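Local atomic coordinates of glucosamine kinase (Streptacidiphilus jiangxiensis, PDB entry 6HWJ), a protein that catalyses the magnesium- and ATP-dependent phosphorylation of D-glucosamine to D-glucosamine 6-phosphate and, to a lesser extent, also phosphorylates glucose. Residues A[4-9]-A[33-38]; A[16-21]-A[56-61]; A[79-84]-A[108-113]. One frame throughout, in Å; residues are numbered along the deposited sequence.

Interaction 1. Residues A[4-9]-A[33-38]; sequences NWSELV and LRLDAL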
loop_
_atom_site.group_PDB
_atom_site.type_symbol
_atom_site.label_atom_id
_atom_site.label_comp_id
_atom_site.label_asym_id
_atom_site.label_seq_id
_atom_site.Cartn_x
_atom_site.Cartn_y
_atom_site.Cartn_z
ATOM N N ASN A 4 -6.614 37.813 3.939
ATOM C CA ASN A 4 -5.624 36.762 4.023
ATOM C C ASN A 4 -6.286 35.423 3.694
ATOM O O ASN A 4 -7.510 35.316 3.556
ATOM C CB ASN A 4 -4.974 36.745 5.400
ATOM C CG ASN A 4 -5.972 36.564 6.511
ATOM O OD1 ASN A 4 -7.003 35.923 6.341
ATOM N ND2 ASN A 4 -5.672 37.137 7.665
ATOM N N TRP A 5 -5.455 34.392 3.565
ATOM C CA TRP A 5 -5.981 33.072 3.251
ATOM C C TRP A 5 -6.976 32.605 4.304
ATOM O O TRP A 5 -7.971 31.954 3.973
ATOM C CB TRP A 5 -4.835 32.075 3.131
ATOM C CG TRP A 5 -4.001 32.205 1.896
ATOM C CD1 TRP A 5 -2.782 32.811 1.793
ATOM C CD2 TRP A 5 -4.303 31.696 0.593
ATOM N NE1 TRP A 5 -2.312 32.696 0.525
ATOM C CE2 TRP A 5 -3.220 32.016 -0.238
ATOM C CE3 TRP A 5 -5.384 30.998 0.051
ATOM C CZ2 TRP A 5 -3.184 31.678 -1.587
ATOM C CZ3 TRP A 5 -5.345 30.656 -1.281
ATOM C CH2 TRP A 5 -4.256 30.998 -2.088
ATOM N N SER A 6 -6.725 32.928 5.581
ATOM C CA SER A 6 -7.620 32.499 6.649
ATOM C C SER A 6 -9.025 33.052 6.455
ATOM O O SER A 6 -10.012 32.331 6.620
ATOM C CB SER A 6 -7.075 32.941 8.018
ATOM O OG SER A 6 -5.767 32.425 8.227
ATOM N N GLU A 7 -9.131 34.343 6.135
ATOM C CA GLU A 7 -10.437 34.961 5.939
ATOM C C GLU A 7 -11.130 34.419 4.698
ATOM O O GLU A 7 -12.355 34.267 4.681
ATOM C CB GLU A 7 -10.297 36.479 5.818
ATOM C CG GLU A 7 -9.736 37.181 7.035
ATOM C CD GLU A 7 -9.434 38.648 6.747
ATOM O OE1 GLU A 7 -10.159 39.527 7.266
ATOM O OE2 GLU A 7 -8.481 38.922 5.984
ATOM N N LEU A 8 -10.374 34.150 3.635
ATOM C CA LEU A 8 -10.981 33.570 2.444
ATOM C C LEU A 8 -11.545 32.185 2.743
ATOM O O LEU A 8 -12.642 31.844 2.293
ATOM C CB LEU A 8 -9.960 33.496 1.303
ATOM C CG LEU A 8 -9.601 34.810 0.601
ATOM C CD1 LEU A 8 -8.446 34.563 -0.373
ATOM C CD2 LEU A 8 -10.792 35.428 -0.136
ATOM N N VAL A 9 -10.804 31.363 3.492
ATOM C CA VAL A 9 -11.277 30.009 3.763
ATOM C C VAL A 9 -12.458 30.048 4.725
ATOM O O VAL A 9 -13.444 29.323 4.553
ATOM C CB VAL A 9 -10.126 29.139 4.299
ATOM C CG1 VAL A 9 -10.629 27.776 4.726
ATOM C CG2 VAL A 9 -9.043 28.973 3.227
ATOM N N LEU A 33 -15.670 26.850 7.759
ATOM C CA LEU A 33 -14.349 26.266 7.704
ATOM C C LEU A 33 -13.349 27.122 8.482
ATOM O O LEU A 33 -13.539 28.318 8.674
ATOM C CB LEU A 33 -13.874 26.146 6.255
ATOM C CG LEU A 33 -14.746 25.396 5.247
ATOM C CD1 LEU A 33 -14.037 25.373 3.878
ATOM C CD2 LEU A 33 -15.020 23.970 5.716
ATOM N N ARG A 34 -12.270 26.485 8.917
ATOM C CA ARG A 34 -11.176 27.181 9.582
ATOM C C ARG A 34 -9.854 26.709 8.994
ATOM O O ARG A 34 -9.611 25.503 8.878
ATOM C CB ARG A 34 -11.191 26.935 11.097
ATOM C CG ARG A 34 -10.230 27.831 11.870
ATOM C CD ARG A 34 -10.233 27.510 13.359
ATOM N NE ARG A 34 -9.637 26.206 13.632
ATOM C CZ ARG A 34 -9.596 25.635 14.831
ATOM N NH1 ARG A 34 -9.027 24.446 14.980
ATOM N NH2 ARG A 34 -10.122 26.251 15.882
ATOM N N LEU A 35 -8.998 27.653 8.644
ATOM C CA LEU A 35 -7.690 27.345 8.092
ATOM C C LEU A 35 -6.705 27.129 9.239
ATOM O O LEU A 35 -6.445 28.046 10.022
ATOM C CB LEU A 35 -7.229 28.468 7.171
ATOM C CG LEU A 35 -5.922 28.276 6.412
ATOM C CD1 LEU A 35 -5.991 27.023 5.529
ATOM C CD2 LEU A 35 -5.632 29.514 5.561
ATOM N N ASP A 36 -6.171 25.913 9.340
ATOM C CA ASP A 36 -5.215 25.581 10.392
ATOM C C ASP A 36 -3.773 25.837 9.974
ATOM O O ASP A 36 -2.926 26.146 10.825
ATOM C CB ASP A 36 -5.361 24.113 10.800
ATOM C CG ASP A 36 -6.538 23.875 11.734
ATOM O OD1 ASP A 36 -7.113 24.857 12.253
ATOM O OD2 ASP A 36 -6.886 22.699 11.948
ATOM N N ALA A 37 -3.464 25.696 8.687
ATOM C CA ALA A 37 -2.099 25.878 8.208
ATOM C C ALA A 37 -2.161 26.103 6.712
ATOM O O ALA A 37 -3.059 25.595 6.035
ATOM C CB ALA A 37 -1.222 24.659 8.539
ATOM N N LEU A 38 -1.181 26.849 6.197
ATOM C CA LEU A 38 -1.207 27.297 4.805
ATOM C C LEU A 38 0.219 27.380 4.282
ATOM O O LEU A 38 1.050 28.109 4.841
ATOM C CB LEU A 38 -1.907 28.654 4.718
ATOM C CG LEU A 38 -2.281 29.233 3.347
ATOM C CD1 LEU A 38 -1.034 29.603 2.542
ATOM C CD2 LEU A 38 -3.162 28.249 2.597
HETATM O O HOH W 1 -9.845 30.373 8.621
#

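Interaction 2. Residues A[16-21]-A[56-61]; sequences LVLPSG and ARWTVP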
loop_
_atom_site.group_PDB
_atom_site.type_symbol
_atom_site.label_atom_id
_atom_site.label_comp_id
_atom_site.label_asym_id
_atom_site.label_seq_id
_atom_site.Cartn_x
_atom_site.Cartn_y
_atom_site.Cartn_z
ATOM N N LEU A 16 -15.640 23.616 -0.267
ATOM C CA LEU A 16 -14.268 23.851 -0.684
ATOM C C LEU A 16 -13.387 22.628 -0.461
ATOM O O LEU A 16 -12.516 22.328 -1.281
ATOM C CB LEU A 16 -13.714 25.048 0.086
ATOM C CG LEU A 16 -12.281 25.501 -0.203
ATOM C CD1 LEU A 16 -12.188 26.133 -1.586
ATOM C CD2 LEU A 16 -11.834 26.477 0.868
ATOM N N VAL A 17 -13.593 21.901 0.647
ATOM C CA VAL A 17 -12.668 20.822 0.989
ATOM C C VAL A 17 -12.879 19.557 0.164
ATOM O O VAL A 17 -12.082 18.613 0.289
ATOM C CB VAL A 17 -12.760 20.436 2.486
ATOM C CG1 VAL A 17 -12.554 21.654 3.395
ATOM C CG2 VAL A 17 -14.091 19.779 2.781
ATOM N N LEU A 18 -13.921 19.507 -0.713
ATOM C CA LEU A 18 -14.261 18.251 -1.398
ATOM C C LEU A 18 -13.676 18.198 -2.807
ATOM O O LEU A 18 -13.910 19.125 -3.612
ATOM C CB LEU A 18 -15.780 18.096 -1.475
ATOM C CG LEU A 18 -16.499 17.915 -0.140
ATOM C CD1 LEU A 18 -18.012 17.880 -0.342
ATOM C CD2 LEU A 18 -16.041 16.659 0.567
ATOM N N PRO A 19 -12.952 17.131 -3.168
ATOM C CA PRO A 19 -12.455 17.033 -4.551
ATOM C C PRO A 19 -13.560 17.044 -5.595
ATOM O O PRO A 19 -13.423 17.711 -6.634
ATOM C CB PRO A 19 -11.694 15.697 -4.557
ATOM C CG PRO A 19 -11.368 15.435 -3.145
ATOM C CD PRO A 19 -12.503 15.995 -2.348
ATOM N N SER A 20 -14.648 16.320 -5.355
ATOM C CA SER A 20 -15.748 16.236 -6.305
ATOM C C SER A 20 -16.751 17.380 -6.155
ATOM O O SER A 20 -17.821 17.336 -6.772
ATOM C CB SER A 20 -16.471 14.893 -6.160
ATOM O OG SER A 20 -17.015 14.736 -4.856
ATOM N N GLY A 21 -16.434 18.394 -5.348
ATOM C CA GLY A 21 -17.273 19.568 -5.246
ATOM C C GLY A 21 -18.449 19.388 -4.308
ATOM O O GLY A 21 -18.628 18.359 -3.651
ATOM N N ALA A 56 -13.358 17.579 11.394
ATOM C CA ALA A 56 -12.664 16.839 10.352
ATOM C C ALA A 56 -11.631 17.730 9.665
ATOM O O ALA A 56 -11.888 18.903 9.392
ATOM C CB ALA A 56 -13.649 16.304 9.323
ATOM N N ARG A 57 -10.456 17.171 9.400
ATOM C CA ARG A 57 -9.346 17.901 8.802
ATOM C C ARG A 57 -9.129 17.443 7.372
ATOM O O ARG A 57 -9.330 16.271 7.042
ATOM C CB ARG A 57 -8.045 17.710 9.580
ATOM C CG ARG A 57 -8.013 18.383 10.919
ATOM C CD ARG A 57 -6.566 18.679 11.335
ATOM N NE ARG A 57 -5.721 17.486 11.328
ATOM C CZ ARG A 57 -4.408 17.499 11.544
ATOM N NH1 ARG A 57 -3.720 16.367 11.514
ATOM N NH2 ARG A 57 -3.784 18.641 11.783
ATOM N N TRP A 58 -8.678 18.378 6.529
ATOM C CA TRP A 58 -8.592 18.149 5.100
ATOM C C TRP A 58 -7.347 18.806 4.514
ATOM O O TRP A 58 -6.980 19.911 4.910
ATOM C CB TRP A 58 -9.824 18.739 4.369
ATOM C CG TRP A 58 -11.148 18.340 4.951
ATOM C CD1 TRP A 58 -11.758 18.871 6.064
ATOM C CD2 TRP A 58 -12.034 17.347 4.442
ATOM N NE1 TRP A 58 -12.971 18.265 6.264
ATOM C CE2 TRP A 58 -13.160 17.319 5.288
ATOM C CE3 TRP A 58 -11.978 16.461 3.358
ATOM C CZ2 TRP A 58 -14.227 16.435 5.089
ATOM C CZ3 TRP A 58 -13.050 15.596 3.154
ATOM C CH2 TRP A 58 -14.148 15.588 4.012
ATOM N N THR A 59 -6.728 18.138 3.553
ATOM C CA THR A 59 -5.723 18.759 2.692
ATOM C C THR A 59 -6.459 19.360 1.510
ATOM O O THR A 59 -7.187 18.648 0.814
ATOM C CB THR A 59 -4.687 17.757 2.191
ATOM O OG1 THR A 59 -4.050 17.136 3.306
ATOM C CG2 THR A 59 -3.624 18.446 1.307
ATOM N N VAL A 60 -6.258 20.652 1.274
ATOM C CA VAL A 60 -6.973 21.311 0.189
ATOM C C VAL A 60 -5.993 22.075 -0.685
ATOM O O VAL A 60 -5.385 23.046 -0.207
ATOM C CB VAL A 60 -8.056 22.262 0.729
ATOM C CG1 VAL A 60 -8.906 22.745 -0.439
ATOM C CG2 VAL A 60 -8.920 21.568 1.785
ATOM N N PRO A 61 -5.811 21.690 -1.957
ATOM C CA PRO A 61 -5.089 22.568 -2.876
ATOM C C PRO A 61 -5.969 23.751 -3.218
ATOM O O PRO A 61 -7.120 23.584 -3.626
ATOM C CB PRO A 61 -4.820 21.672 -4.099
ATOM C CG PRO A 61 -5.987 20.730 -4.110
ATOM C CD PRO A 61 -6.356 20.500 -2.644
HETATM O O HOH W 2 -9.437 18.706 -0.697
#

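Interaction 3. Residues A[79-84]-A[108-113]; sequences TAEHLV and PVTGER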
loop_
_atom_site.group_PDB
_atom_site.type_symbol
_atom_site.label_atom_id
_atom_site.label_comp_id
_atom_site.label_asym_id
_atom_site.label_seq_id
_atom_site.Cartn_x
_atom_site.Cartn_y
_atom_site.Cartn_z
ATOM N N THR A 79 -1.896 24.390 -9.709
ATOM C CA THR A 79 -1.474 24.271 -8.314
ATOM C C THR A 79 -0.535 23.084 -8.108
ATOM O O THR A 79 0.433 23.184 -7.348
ATOM C CB THR A 79 -2.694 24.154 -7.399
ATOM O OG1 THR A 79 -3.555 25.285 -7.579
ATOM C CG2 THR A 79 -2.245 24.097 -5.949
ATOM N N ALA A 80 -0.813 21.962 -8.772
ATOM C CA ALA A 80 0.100 20.824 -8.741
ATOM C C ALA A 80 1.425 21.199 -9.381
ATOM O O ALA A 80 2.492 20.842 -8.885
ATOM C CB ALA A 80 -0.523 19.630 -9.468
ATOM N N GLU A 81 1.364 21.928 -10.494
ATOM C CA GLU A 81 2.544 22.505 -11.117
ATOM C C GLU A 81 3.336 23.347 -10.141
ATOM O O GLU A 81 4.570 23.258 -10.097
ATOM C CB GLU A 81 2.076 23.342 -12.324
ATOM C CG GLU A 81 3.105 23.968 -13.140
ATOM C CD GLU A 81 2.469 24.690 -14.334
ATOM O OE1 GLU A 81 2.733 25.898 -14.498
ATOM O OE2 GLU A 81 1.682 24.037 -15.063
ATOM N N HIS A 82 2.649 24.188 -9.353
ATOM C CA HIS A 82 3.358 25.053 -8.417
ATOM C C HIS A 82 3.931 24.270 -7.238
ATOM O O HIS A 82 4.963 24.656 -6.677
ATOM C CB HIS A 82 2.433 26.161 -7.923
ATOM C CG HIS A 82 2.280 27.282 -8.905
ATOM N ND1 HIS A 82 1.644 27.121 -10.122
ATOM C CD2 HIS A 82 2.743 28.558 -8.890
ATOM C CE1 HIS A 82 1.699 28.255 -10.801
ATOM N NE2 HIS A 82 2.367 29.140 -10.079
ATOM N N LEU A 83 3.287 23.179 -6.842
ATOM C CA LEU A 83 3.897 22.325 -5.825
ATOM C C LEU A 83 5.196 21.715 -6.351
ATOM O O LEU A 83 6.213 21.698 -5.649
ATOM C CB LEU A 83 2.924 21.235 -5.397
ATOM C CG LEU A 83 3.518 20.226 -4.388
ATOM C CD1 LEU A 83 3.736 20.884 -3.046
ATOM C CD2 LEU A 83 2.620 19.017 -4.240
ATOM N N VAL A 84 5.179 21.226 -7.582
ATOM C CA VAL A 84 6.388 20.659 -8.169
ATOM C C VAL A 84 7.483 21.718 -8.265
ATOM O O VAL A 84 8.646 21.451 -7.961
ATOM C CB VAL A 84 6.073 20.046 -9.535
ATOM C CG1 VAL A 84 7.348 19.583 -10.217
ATOM C CG2 VAL A 84 5.097 18.876 -9.350
ATOM N N PRO A 108 11.051 21.500 -12.326
ATOM C CA PRO A 108 9.850 22.348 -12.392
ATOM C C PRO A 108 9.073 22.157 -13.693
ATOM O O PRO A 108 8.885 23.092 -14.482
ATOM C CB PRO A 108 10.443 23.762 -12.262
ATOM C CG PRO A 108 11.811 23.646 -12.944
ATOM C CD PRO A 108 12.301 22.256 -12.595
ATOM N N VAL A 109 8.596 20.928 -13.921
ATOM C CA VAL A 109 7.824 20.655 -15.141
ATOM C C VAL A 109 6.440 21.284 -15.040
ATOM O O VAL A 109 5.932 21.597 -13.948
ATOM C CB VAL A 109 7.726 19.141 -15.410
ATOM C CG1 VAL A 109 9.118 18.557 -15.666
ATOM C CG2 VAL A 109 7.030 18.419 -14.255
ATOM N N THR A 110 5.812 21.460 -16.203
ATOM C CA THR A 110 4.583 22.235 -16.323
ATOM C C THR A 110 3.567 21.464 -17.148
ATOM O O THR A 110 3.910 20.550 -17.888
ATOM C CB THR A 110 4.835 23.604 -16.993
ATOM O OG1 THR A 110 5.495 23.398 -18.243
ATOM C CG2 THR A 110 5.710 24.486 -16.116
ATOM N N GLY A 111 2.315 21.865 -17.026
ATOM C CA GLY A 111 1.225 21.209 -17.729
ATOM C C GLY A 111 0.570 20.155 -16.856
ATOM O O GLY A 111 1.247 19.263 -16.343
ATOM N N GLU A 112 -0.735 20.245 -16.670
ATOM C CA GLU A 112 -1.435 19.366 -15.753
ATOM C C GLU A 112 -2.509 18.575 -16.473
ATOM O O GLU A 112 -3.178 19.094 -17.376
ATOM C CB GLU A 112 -2.084 20.165 -14.607
ATOM C CG GLU A 112 -1.090 20.833 -13.691
ATOM C CD GLU A 112 -1.753 21.630 -12.585
ATOM O OE1 GLU A 112 -3.003 21.781 -12.618
ATOM O OE2 GLU A 112 -1.031 22.114 -11.696
ATOM N N ARG A 113 -2.682 17.326 -16.056
ATOM C CA ARG A 113 -3.736 16.469 -16.586
ATOM C C ARG A 113 -4.237 15.577 -15.461
ATOM O O ARG A 113 -3.447 14.860 -14.837
ATOM C CB ARG A 113 -3.207 15.642 -17.764
ATOM C CG ARG A 113 -4.198 14.635 -18.315
ATOM C CD ARG A 113 -3.707 14.037 -19.638
ATOM N NE ARG A 113 -2.485 13.251 -19.504
ATOM C CZ ARG A 113 -2.450 11.963 -19.161
ATOM N NH1 ARG A 113 -1.289 11.323 -19.090
ATOM N NH2 ARG A 113 -3.571 11.309 -18.889
HETATM O O HOH W 3 -4.034 22.277 -10.232
HETATM O O HOH W 4 6.630 23.260 -11.957
#

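Interaction 1. Residues A[4-9]-A[33-38]
The helical turn that carries Trp5, Ser6 and Val9 runs roughly antiparallel to the strand bearing Leu35 and Leu38, the short axes 7.1 Å apart at closest approach and at 143° to one another. Apolar side chains from both segments fill the interface. Leu38 crosses Trp5 at about a right angle and lays its branches over one face of the indole: CD1 sits 3.9 Å from the centroid of the five-membered ring, a CH-pi contact displaced toward the rim, while CG meets Trp5 CG at 3.7 Å. Leu35 holds CG anti to its backbone N (chi1 -175°); from there its CD2 branch lies against Trp5 CB and the start of the helix backbone, 3.6 Å from Ser6 N. One turn on, Val9 packs CB against Leu35 CB and CG1 against Leu33 CB, a compact branched residue suiting the close backbones. Helix 5-11 packs on part of one face of the N-terminal antiparallel sheet, in which Asp36 and Ala37 form a classic beta bulge opposite Val49; Trp5 reaches further, to a cation-pi contact with Arg64. Asn4 is the N-cap and forms a capping box with Glu7: Glu7 N gives a bond of 2.7 Å to Asn4 OD1, nearly along the C=O axis, and Asn4 N returns one to Glu7 OE2. At the more open edge a water bridges the backbones, donating to Ser6 O and accepting from Leu35 N. Pointing away from the helix, Arg34 NE bonds Asp36 OD1 in a salt bridge, only loosely defined because Arg34 is poorly ordered, and Asp36 OD2 has a second partner in Arg51.

Interaction 2. Residues A[16-21]-A[56-61]
Val17 lies against the indole of Trp58, and the fit between these two residues is the tight half of the contact. The side chains cross at about a right angle. Val17 CG2 stands over the face of the indole, 3.7 Å from the centroid of the five-membered ring, in a CH-pi contact. Val17 CB adds a second touch, 3.6 Å from Trp58 CG. A chi1 of -55° puts CG1 anti to the carbonyl carbon; CG1 lies near Trp58 CG and CD1, while CG2, between the backbone N and the carbonyl carbon, takes the face. A branched valine suits a broad, flat partner because it offers two methyls without a long, flexible chain. Its other neighbour is Val60, whose CG2 comes within 3.9 Å of Val17 CA.

The packing thins toward both ends of the 16-18 run. Leu16 meets Val60 CG1 chiefly through its carbonyl oxygen, while Leu18 CD2 comes no closer than 4.1 Å to Trp58 CH2. Beyond Leu18 the chain turns away in a type I beta turn ending at Gly21, whose positive phi suits glycine, and Pro19 and Ser20 there are exposed. Between the backbones lies a water within hydrogen-bonding distance of both, 2.8 Å from Val17 O and 2.7 Å from Thr59 O.

The loop after helix 5-11 is thereby laid across strand 57-65 of the N-terminal antiparallel sheet. Trp58 NE1 is satisfied by Ser52 OG, and Arg137 makes a cation-pi contact with the indole. Direct contact here is therefore apolar and dispersive, depending on close shape, whereas the two carbonyl oxygens, both acceptors, cannot bond each other, and a water lies between them.

Interaction 3. Residues A[79-84]-A[108-113]
Glu81 and Glu112 each send a carboxylate to a backbone N-H across the meeting of helix 79-88 with the loop that enters strand 112-115. Glu112 CG is anti to its carbonyl carbon (chi1 -66°) and the chain is extended beyond it, a length that carries the carboxylate to the first turn of the helix. There OE2 uses its anti lone pair to accept from Glu81 N, 2.7 Å away and almost straight at 172°. OE2 also lies 3.4 Å from Ala80 CB, whose small methyl lets the carboxylate approach. OE1 accepts from Gly76 N and Gly78 N and from a water that bridges to Thr79 N. An acid suits this helix N terminus, where several N-H groups and the helix dipole would probably favour its negative charge. The helix packs on the six-stranded antiparallel sheet that also carries Lys133, inferred to bind ATP; the side chains of Ala80 and Lys133 are about 9 Å apart. Glu81, with CG anti to N (chi1 -177°) and again extended, runs across to Gly111 N, which meets OE2 at 3.0 Å from above the carboxylate plane. Glu81 CD passes Thr110 CG2 at 3.7 Å. Gly111 has positive phi, and a CB there would press against Thr110 O, which explains the glycine. Further on, Val84 CG1 and Val109 CG2 touch loosely at 4.2 Å, and a second water donates to Glu81 O and Val109 O.

In the fold
From the N terminus, helix 5-11 comes first, and interaction 1 closes a loop when strand 34-42 begins against it. The 16-21 segment lies inside that loop, but its partner, strand 57-65, comes after it, so interactions 1 and 2 cross along the chain. They also touch in space, Leu33 packing on Leu16 and Val17, and both reach the same N-terminal antiparallel sheet. Interaction 3 follows in series: helix 79-88 and the loop 108-111 leading into strand 112-115 belong with the second, six-stranded sheet. Its only touch with interaction 2 is Pro61 against Thr79, while interaction 1 remains about 8 Å away at the nearest atoms.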